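Local coordinates for possible transcriptional regulator, ArsR family protein (Rhodococcus sp., PDB 2OQG) that probably binds DNA as an ArsR-type transcriptional regulator with a winged helix-turn-helix fold, at residues Q49-A52 with K53-A57. Sequence-based numbering, arbitrary orientation.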
ATOM      1  N   GLN A  49      18.326 -10.146  10.727  1.00 25.46           N
ATOM      2  CA  GLN A  49      18.504 -11.229   9.741  1.00 25.54           C
ATOM      3  C   GLN A  49      17.545 -12.386   9.981  1.00 23.52           C
ATOM      4  O   GLN A  49      17.021 -13.007   9.015  1.00 22.38           O
ATOM      5  CB  GLN A  49      19.933 -11.757   9.762  1.00 27.21           C
ATOM      6  CG  GLN A  49      20.940 -10.670   9.386  1.00 30.77           C
ATOM      7  CD  GLN A  49      22.364 -11.206   9.241  1.00 35.29           C
ATOM      8  OE1 GLN A  49      23.022 -10.956   8.236  1.00 37.73           O
ATOM      9  NE2 GLN A  49      22.835 -11.955  10.241  1.00 35.98           N
ATOM     10  N   ALA A  50      17.273 -12.672  11.249  1.00 21.01           N
ATOM     11  CA  ALA A  50      16.284 -13.716  11.561  1.00 19.69           C
ATOM     12  C   ALA A  50      14.877 -13.224  11.179  1.00 17.18           C
ATOM     13  O   ALA A  50      14.043 -14.005  10.684  1.00 16.14           O
ATOM     14  CB  ALA A  50      16.319 -14.103  13.040  1.00 20.13           C
ATOM     15  N   ILE A  51      14.593 -11.953  11.438  1.00 15.63           N
ATOM     16  CA  ILE A  51      13.270 -11.382  11.049  1.00 16.78           C
ATOM     17  C   ILE A  51      13.084 -11.520   9.542  1.00 15.10           C
ATOM     18  O   ILE A  51      12.032 -11.973   9.067  1.00 15.34           O
ATOM     19  CB  ILE A  51      13.139  -9.903  11.500  1.00 16.46           C
ATOM     20  CG1 ILE A  51      12.943  -9.885  13.020  1.00 16.61           C
ATOM     21  CG2 ILE A  51      11.940  -9.155  10.803  1.00 16.43           C
ATOM     22  CD1 ILE A  51      13.006  -8.515  13.715  1.00 20.94           C
ATOM     23  N   ALA A  52      14.134 -11.166   8.788  1.00 15.66           N
ATOM     24  CA  ALA A  52      14.100 -11.313   7.301  1.00 16.02           C
ATOM     25  C   ALA A  52      13.750 -12.732   6.889  1.00 15.62           C
ATOM     26  O   ALA A  52      12.912 -12.930   5.980  1.00 16.01           O
ATOM     27  CB  ALA A  52      15.426 -10.893   6.693  1.00 17.75           C
ATOM     28  N   LYS A  53      14.375 -13.716   7.548  1.00 17.23           N
ATOM     29  CA  LYS A  53      14.161 -15.119   7.230  1.00 17.30           C
ATOM     30  C   LYS A  53      12.722 -15.525   7.548  1.00 16.10           C
ATOM     31  O   LYS A  53      12.075 -16.209   6.742  1.00 15.60           O
ATOM     32  CB  LYS A  53      15.120 -16.025   8.025  1.00 20.01           C
ATOM     33  CG  LYS A  53      16.533 -16.013   7.461  1.00 25.03           C
ATOM     34  CD  LYS A  53      17.419 -16.987   8.216  1.00 31.99           C
ATOM     35  CE  LYS A  53      18.336 -16.239   9.140  1.00 37.54           C
ATOM     36  NZ  LYS A  53      19.348 -15.519   8.307  1.00 40.44           N
ATOM     37  N   HIS A  54      12.235 -15.125   8.729  1.00 14.26           N
ATOM     38  CA  HIS A  54      10.835 -15.402   9.118  1.00 13.70           C
ATOM     39  C   HIS A  54       9.894 -14.751   8.093  1.00 12.39           C
ATOM     40  O   HIS A  54       8.905 -15.396   7.702  1.00 11.96           O
ATOM     41  CB  HIS A  54      10.550 -14.840  10.487  1.00 14.71           C
ATOM     42  CG  HIS A  54      11.132 -15.628  11.623  1.00 14.92           C
ATOM     43  ND1 HIS A  54      11.006 -16.996  11.739  1.00 16.89           N
ATOM     44  CD2 HIS A  54      11.849 -15.225  12.706  1.00 18.55           C
ATOM     45  CE1 HIS A  54      11.614 -17.406  12.841  1.00 20.01           C
ATOM     46  NE2 HIS A  54      12.130 -16.347  13.447  1.00 20.30           N
ATOM     47  N   LEU A  55      10.152 -13.492   7.726  1.00 11.43           N
ATOM     48  CA  LEU A  55       9.274 -12.799   6.765  1.00 11.37           C
ATOM     49  C   LEU A  55       9.243 -13.515   5.423  1.00 12.33           C
ATOM     50  O   LEU A  55       8.188 -13.665   4.806  1.00 11.59           O
ATOM     51  CB  LEU A  55       9.642 -11.363   6.574  1.00 13.71           C
ATOM     52  CG  LEU A  55       9.347 -10.484   7.771  1.00 10.61           C
ATOM     53  CD1 LEU A  55      10.072  -9.151   7.549  1.00 14.34           C
ATOM     54  CD2 LEU A  55       7.789 -10.302   8.022  1.00 10.18           C
ATOM     55  N   ASN A  56      10.407 -13.980   4.978  1.00 12.07           N
ATOM     56  CA  ASN A  56      10.475 -14.675   3.669  1.00 12.34           C
ATOM     57  C   ASN A  56       9.637 -15.944   3.747  1.00 11.30           C
ATOM     58  O   ASN A  56       8.894 -16.273   2.784  1.00 13.68           O
ATOM     59  CB  ASN A  56      11.944 -14.988   3.286  1.00 13.56           C
ATOM     60  CG  ASN A  56      12.717 -13.732   2.965  1.00 17.07           C
ATOM     61  OD1 ASN A  56      12.113 -12.682   2.750  1.00 20.34           O
ATOM     62  ND2 ASN A  56      14.068 -13.815   2.943  1.00 21.16           N
ATOM     63  N   ALA A  57       9.751 -16.657   4.869  1.00 12.17           N
ATOM     64  CA  ALA A  57       9.006 -17.929   5.034  1.00 12.79           C
ATOM     65  C   ALA A  57       7.520 -17.622   5.058  1.00 12.00           C
ATOM     66  O   ALA A  57       6.709 -18.322   4.376  1.00 12.65           O
ATOM     67  CB  ALA A  57       9.418 -18.641   6.292  1.00 13.28           C
TER
HETATM   68  O   HOH W   1      18.419 -12.890   6.708  1.00 33.30           O
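Q49 to A52 and K53 to A57 form one unbroken run of α-helix, joined by four successive i to i+4 backbone hydrogen bonds, from K53 N to Q49 O, H54 N to A50 O, L55 N to I51 O and N56 N to A52 O. They make up most of helix 48-60, from its second residue on, which follows helix 37-43 in the winged helix-turn-helix and, by its place in the fold, is probably the recognition helix that would enter the major groove of DNA. Of the four bonds, L55 N to I51 O is the shortest at 2.8 Å, while K53 N to Q49 O is the longest at 3.1 Å; the first and last of the series are both more bent than the middle two.

On the buried side, I51 and L55, one turn apart, run alongside each other. The I51 CG2 branch, anti to its own backbone N, meets L55 CD1 at 3.8 Å; beyond this pair I51 packs on L40 and A41 of helix 37-43, and L55 on I26 and L30 of helix 21-32. H54, at the border of the buried side, packs on T22 and I26 of helix 21-32; its CD2 comes obliquely to within 3.2 Å of A50 O, and ND1 is hydrogen-bonded to R23 NH1, which ties the imidazole to that helix.

The exposed side is polar. K53 curls back along Q49: the bend at chi3 (-105°) brings its CE to 3.5 Å from Q49 O, and a further bend at chi4 turns NZ back toward the same carbonyl. The ammonium group therefore ends up near the backbone of the preceding turn, where a water bridges the two residues: it donates to Q49 O at 2.7 Å and accepts from K53 NZ at 3.2 Å.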